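Local coordinates for molybdate-binding protein MolA (Haemophilus influenzae, PDB 3PSH), which binds molybdate and tungstate, but not sulfate or phosphate, in the periplasm and serves a low-affinity ABC transporter that imports molybdate, at residues Ile18-Leu29 against Gln40-Gln51. Numbering follows the deposited sequence.
Sequences INRAVVLQHQTL and QIVGVLSNWKKQ. With MOO (molybdate ion), chain B.
Backbone bonds join Ala21 to Val23 with the neighbouring strand, from Gln40 to Leu45. Ala21 N donates to Gln40 O at 3.0 Å, and Ala21 O takes Val42 N at 2.8 Å with a second, weak bond from Gly43 N. That doubled acceptor marks a beta bulge at Val42, where the register slips by one residue. Beyond it the pairing resumes as Val23 N to Gly43 O and Leu45 N to Val23 O. Gly43 has no side chain to compete with Val22, whose CG2 lies 3.7 Å from Gly43 N.

Apolar contacts cover the sheet face that carries Ala21, Val23, Ile41 and Val44. Ile41 reaches Val23 CG2 through CG1 and CD1, while Leu29, with CG directed opposite its backbone N (chi1 -177°), lays both methyls against Val44 CG1, CD2 at 3.8 Å. Strand 21-24, helix 26-34 and strand 41-44 form a beta-alpha-beta unit at the edge of a four-stranded parallel sheet, with strand 41-44 outermost. Val42, the extra residue of the bulge, sets CG1 over one face of the Arg20 guanidinium, whose NH2 bonds to Leu83 O.

At the C-terminal ends of the strands the contacts turn to the molybdate site. The His26 ring lies between two glutamines: Gln51 CB makes a CH-pi contact over one face, 3.7 Å from the ring centroid, and Gln27 OE1 lies above the opposite face. Leu45 CD1 approaches ND1 obliquely. With the ring held there, NE2 donates to molybdate O4, which lies at the ring edge in the ring plane, a 2.8 Å bond with an N-H...O angle of 162°. Gln27, bent at chi2 (100°), brings NE2 to molybdate O3 at 2.8 Å, and Gln51 O accepts NH1 of Arg243, which itself binds the molybdate.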
loop_
_atom_site.group_PDB
_atom_site.type_symbol
_atom_site.label_atom_id
_atom_site.label_comp_id
_atom_site.label_asym_id
_atom_site.label_seq_id
_atom_site.Cartn_x
_atom_site.Cartn_y
_atom_site.Cartn_z
ATOM N N ILE A 18 -24.338 -4.377 -0.163
ATOM C CA ILE A 18 -23.565 -4.222 1.075
ATOM C C ILE A 18 -23.700 -2.773 1.621
ATOM O O ILE A 18 -23.400 -1.699 0.935
ATOM C CB ILE A 18 -22.065 -4.504 0.729
ATOM C CG1 ILE A 18 -21.813 -5.966 0.398
ATOM C CG2 ILE A 18 -21.094 -4.189 1.889
ATOM C CD1 ILE A 18 -22.303 -6.854 1.486
ATOM N N ASN A 19 -24.067 -2.723 2.895
ATOM C CA ASN A 19 -24.182 -1.414 3.534
ATOM C C ASN A 19 -23.511 -1.351 4.932
ATOM O O ASN A 19 -23.458 -0.333 5.541
ATOM C CB ASN A 19 -25.640 -1.020 3.695
ATOM C CG ASN A 19 -26.280 -0.761 2.391
ATOM O OD1 ASN A 19 -27.144 -1.553 1.884
ATOM N ND2 ASN A 19 -25.886 0.333 1.807
ATOM N N ARG A 20 -23.101 -2.546 5.403
ATOM C CA ARG A 20 -22.514 -2.700 6.759
ATOM C C ARG A 20 -21.206 -3.510 6.774
ATOM O O ARG A 20 -21.026 -4.437 7.547
ATOM C CB ARG A 20 -23.544 -3.322 7.726
ATOM C CG ARG A 20 -24.728 -2.377 7.859
ATOM C CD ARG A 20 -25.773 -2.919 8.861
ATOM N NE ARG A 20 -25.168 -2.558 10.136
ATOM C CZ ARG A 20 -25.132 -1.353 10.694
ATOM N NH1 ARG A 20 -25.878 -0.312 10.207
ATOM N NH2 ARG A 20 -24.392 -1.184 11.825
ATOM N N ALA A 21 -20.249 -3.063 5.937
ATOM C CA ALA A 21 -19.043 -3.862 5.785
ATOM C C ALA A 21 -18.120 -3.497 6.957
ATOM O O ALA A 21 -18.106 -2.299 7.397
ATOM C CB ALA A 21 -18.348 -3.425 4.470
ATOM N N VAL A 22 -17.303 -4.471 7.348
ATOM C CA VAL A 22 -16.263 -4.102 8.359
ATOM C C VAL A 22 -14.945 -4.321 7.619
ATOM O O VAL A 22 -14.772 -5.339 6.989
ATOM C CB VAL A 22 -16.444 -4.972 9.626
ATOM C CG1 VAL A 22 -15.180 -4.842 10.525
ATOM C CG2 VAL A 22 -17.652 -4.353 10.377
ATOM N N VAL A 23 -14.048 -3.329 7.659
ATOM C CA VAL A 23 -12.864 -3.427 6.809
ATOM C C VAL A 23 -11.603 -3.523 7.677
ATOM O O VAL A 23 -11.183 -2.521 8.252
ATOM C CB VAL A 23 -12.744 -2.188 5.813
ATOM C CG1 VAL A 23 -11.456 -2.404 5.013
ATOM C CG2 VAL A 23 -13.988 -2.189 4.899
ATOM N N LEU A 24 -11.099 -4.761 7.825
ATOM C CA LEU A 24 -9.970 -5.028 8.767
ATOM C C LEU A 24 -8.578 -5.003 8.128
ATOM O O LEU A 24 -7.700 -5.821 8.448
ATOM C CB LEU A 24 -10.229 -6.338 9.593
ATOM C CG LEU A 24 -11.598 -6.353 10.430
ATOM C CD1 LEU A 24 -11.634 -7.669 11.196
ATOM C CD2 LEU A 24 -11.752 -5.089 11.335
ATOM N N GLN A 25 -8.428 -4.155 7.127
ATOM C CA GLN A 25 -7.170 -4.044 6.361
ATOM C C GLN A 25 -7.140 -2.600 5.868
ATOM O O GLN A 25 -8.133 -2.143 5.243
ATOM C CB GLN A 25 -7.201 -5.028 5.184
ATOM C CG GLN A 25 -5.752 -5.157 4.546
ATOM C CD GLN A 25 -5.742 -5.477 3.096
ATOM O OE1 GLN A 25 -5.080 -6.483 2.692
ATOM N NE2 GLN A 25 -6.483 -4.735 2.291
ATOM N N HIS A 26 -6.053 -1.803 6.115
ATOM C CA HIS A 26 -5.902 -0.439 5.677
ATOM C C HIS A 26 -5.818 -0.255 4.158
ATOM O O HIS A 26 -6.313 0.703 3.614
ATOM C CB HIS A 26 -4.671 0.242 6.338
ATOM C CG HIS A 26 -3.395 -0.555 6.230
ATOM N ND1 HIS A 26 -3.238 -1.798 6.804
ATOM C CD2 HIS A 26 -2.185 -0.249 5.684
ATOM C CE1 HIS A 26 -2.005 -2.247 6.603
ATOM N NE2 HIS A 26 -1.380 -1.355 5.851
ATOM N N GLN A 27 -5.264 -1.266 3.489
ATOM C CA GLN A 27 -5.125 -1.155 2.020
ATOM C C GLN A 27 -6.499 -1.162 1.379
ATOM O O GLN A 27 -6.842 -0.316 0.526
ATOM C CB GLN A 27 -4.286 -2.251 1.396
ATOM C CG GLN A 27 -2.838 -2.033 1.975
ATOM C CD GLN A 27 -2.509 -2.944 3.095
ATOM O OE1 GLN A 27 -3.361 -3.429 3.842
ATOM N NE2 GLN A 27 -1.175 -3.180 3.245
ATOM N N THR A 28 -7.298 -2.150 1.792
ATOM C CA THR A 28 -8.666 -2.165 1.238
ATOM C C THR A 28 -9.440 -0.883 1.701
ATOM O O THR A 28 -10.203 -0.336 0.915
ATOM C CB THR A 28 -9.415 -3.356 1.781
ATOM O OG1 THR A 28 -8.911 -4.564 1.190
ATOM C CG2 THR A 28 -10.912 -3.224 1.512
ATOM N N LEU A 29 -9.254 -0.395 2.946
ATOM C CA LEU A 29 -9.924 0.800 3.415
ATOM C C LEU A 29 -9.610 1.966 2.468
ATOM O O LEU A 29 -10.504 2.680 2.102
ATOM C CB LEU A 29 -9.539 1.089 4.909
ATOM C CG LEU A 29 -10.245 2.288 5.571
ATOM C CD1 LEU A 29 -11.816 2.223 5.283
ATOM C CD2 LEU A 29 -9.946 2.156 7.053
ATOM N N GLN A 40 -21.020 2.786 3.169
ATOM C CA GLN A 40 -21.290 1.323 3.271
ATOM C C GLN A 40 -20.405 0.584 4.249
ATOM O O GLN A 40 -20.384 -0.619 4.245
ATOM C CB GLN A 40 -21.251 0.680 1.888
ATOM C CG GLN A 40 -22.266 1.305 0.949
ATOM C CD GLN A 40 -21.946 1.003 -0.486
ATOM O OE1 GLN A 40 -22.216 -0.093 -0.991
ATOM N NE2 GLN A 40 -21.222 1.953 -1.136
ATOM N N ILE A 41 -19.630 1.319 5.054
ATOM C CA ILE A 41 -18.742 0.654 6.039
ATOM C C ILE A 41 -19.147 1.078 7.459
ATOM O O ILE A 41 -19.475 2.242 7.668
ATOM C CB ILE A 41 -17.320 1.178 5.776
ATOM C CG1 ILE A 41 -16.848 0.599 4.414
ATOM C CG2 ILE A 41 -16.314 0.765 6.896
ATOM C CD1 ILE A 41 -15.597 1.388 3.815
ATOM N N VAL A 42 -19.113 0.150 8.405
ATOM C CA VAL A 42 -19.507 0.454 9.773
ATOM C C VAL A 42 -18.440 0.048 10.794
ATOM O O VAL A 42 -18.622 0.326 12.000
ATOM C CB VAL A 42 -20.834 -0.195 10.159
ATOM C CG1 VAL A 42 -21.960 0.413 9.267
ATOM C CG2 VAL A 42 -20.674 -1.690 10.115
ATOM N N GLY A 43 -17.336 -0.619 10.335
ATOM C CA GLY A 43 -16.169 -0.763 11.262
ATOM C C GLY A 43 -14.886 -0.899 10.462
ATOM O O GLY A 43 -14.936 -1.201 9.288
ATOM N N VAL A 44 -13.795 -0.611 11.136
ATOM C CA VAL A 44 -12.498 -0.626 10.435
ATOM C C VAL A 44 -11.465 -1.131 11.444
ATOM O O VAL A 44 -11.748 -1.108 12.665
ATOM C CB VAL A 44 -12.126 0.874 9.935
ATOM C CG1 VAL A 44 -13.128 1.403 8.910
ATOM C CG2 VAL A 44 -11.963 1.837 11.079
ATOM N N LEU A 45 -10.303 -1.610 10.956
ATOM C CA LEU A 45 -9.212 -2.012 11.823
ATOM C C LEU A 45 -8.882 -0.969 12.907
ATOM O O LEU A 45 -8.816 0.225 12.676
ATOM C CB LEU A 45 -7.925 -2.385 11.028
ATOM C CG LEU A 45 -7.241 -1.238 10.231
ATOM C CD1 LEU A 45 -5.835 -1.729 9.756
ATOM C CD2 LEU A 45 -7.975 -0.628 9.125
ATOM N N SER A 46 -8.649 -1.468 14.096
ATOM C CA SER A 46 -8.435 -0.525 15.208
ATOM C C SER A 46 -7.089 0.280 15.115
ATOM O O SER A 46 -7.006 1.372 15.723
ATOM C CB SER A 46 -8.524 -1.303 16.542
ATOM O OG SER A 46 -7.466 -2.274 16.662
ATOM N N ASN A 47 -6.108 -0.244 14.335
ATOM C CA ASN A 47 -4.857 0.491 14.044
ATOM C C ASN A 47 -4.870 1.323 12.772
ATOM O O ASN A 47 -3.771 1.554 12.185
ATOM C CB ASN A 47 -3.678 -0.504 14.106
ATOM C CG ASN A 47 -3.850 -1.722 13.253
ATOM O OD1 ASN A 47 -4.981 -2.140 12.919
ATOM N ND2 ASN A 47 -2.694 -2.346 12.892
ATOM N N TRP A 48 -6.058 1.763 12.350
ATOM C CA TRP A 48 -6.168 2.576 11.079
ATOM C C TRP A 48 -5.355 3.875 11.110
ATOM O O TRP A 48 -4.646 4.177 10.115
ATOM C CB TRP A 48 -7.614 2.740 10.647
ATOM C CG TRP A 48 -8.406 3.659 11.529
ATOM C CD1 TRP A 48 -9.144 3.325 12.674
ATOM C CD2 TRP A 48 -8.570 5.059 11.326
ATOM N NE1 TRP A 48 -9.727 4.483 13.187
ATOM C CE2 TRP A 48 -9.414 5.552 12.366
ATOM C CE3 TRP A 48 -8.040 5.992 10.381
ATOM C CZ2 TRP A 48 -9.787 6.960 12.453
ATOM C CZ3 TRP A 48 -8.421 7.416 10.466
ATOM C CH2 TRP A 48 -9.263 7.863 11.506
ATOM N N LYS A 49 -5.318 4.585 12.237
ATOM C CA LYS A 49 -4.554 5.839 12.176
ATOM C C LYS A 49 -3.045 5.518 12.052
ATOM O O LYS A 49 -2.331 6.192 11.348
ATOM C CB LYS A 49 -4.789 6.632 13.482
ATOM C CG LYS A 49 -6.221 7.187 13.550
ATOM C CD LYS A 49 -6.486 8.108 14.831
ATOM C CE LYS A 49 -7.996 8.560 14.922
ATOM N NZ LYS A 49 -8.051 9.078 16.393
ATOM N N LYS A 50 -2.573 4.538 12.744
ATOM C CA LYS A 50 -1.126 4.169 12.626
ATOM C C LYS A 50 -0.752 3.723 11.187
ATOM O O LYS A 50 0.246 4.245 10.573
ATOM C CB LYS A 50 -0.684 3.143 13.645
ATOM C CG LYS A 50 0.731 2.787 13.420
ATOM C CD LYS A 50 1.313 2.219 14.713
ATOM C CE LYS A 50 2.824 2.128 14.656
ATOM N NZ LYS A 50 2.982 0.776 14.070
ATOM N N GLN A 51 -1.607 2.866 10.624
ATOM C CA GLN A 51 -1.265 2.274 9.344
ATOM C C GLN A 51 -1.506 3.186 8.153
ATOM O O GLN A 51 -0.818 3.069 7.100
ATOM C CB GLN A 51 -2.135 0.976 9.199
ATOM C CG GLN A 51 -1.668 -0.149 10.138
ATOM C CD GLN A 51 -0.204 -0.580 9.931
ATOM O OE1 GLN A 51 0.318 -0.605 8.837
ATOM N NE2 GLN A 51 0.486 -0.879 11.059
HETATM MO MO MOO B . 2.096 -2.316 4.105
HETATM O O1 MOO B . 3.687 -1.749 4.014
HETATM O O2 MOO B . 2.035 -3.927 4.709
HETATM O O3 MOO B . 1.403 -2.322 2.551
HETATM O O4 MOO B . 1.221 -1.148 4.973
#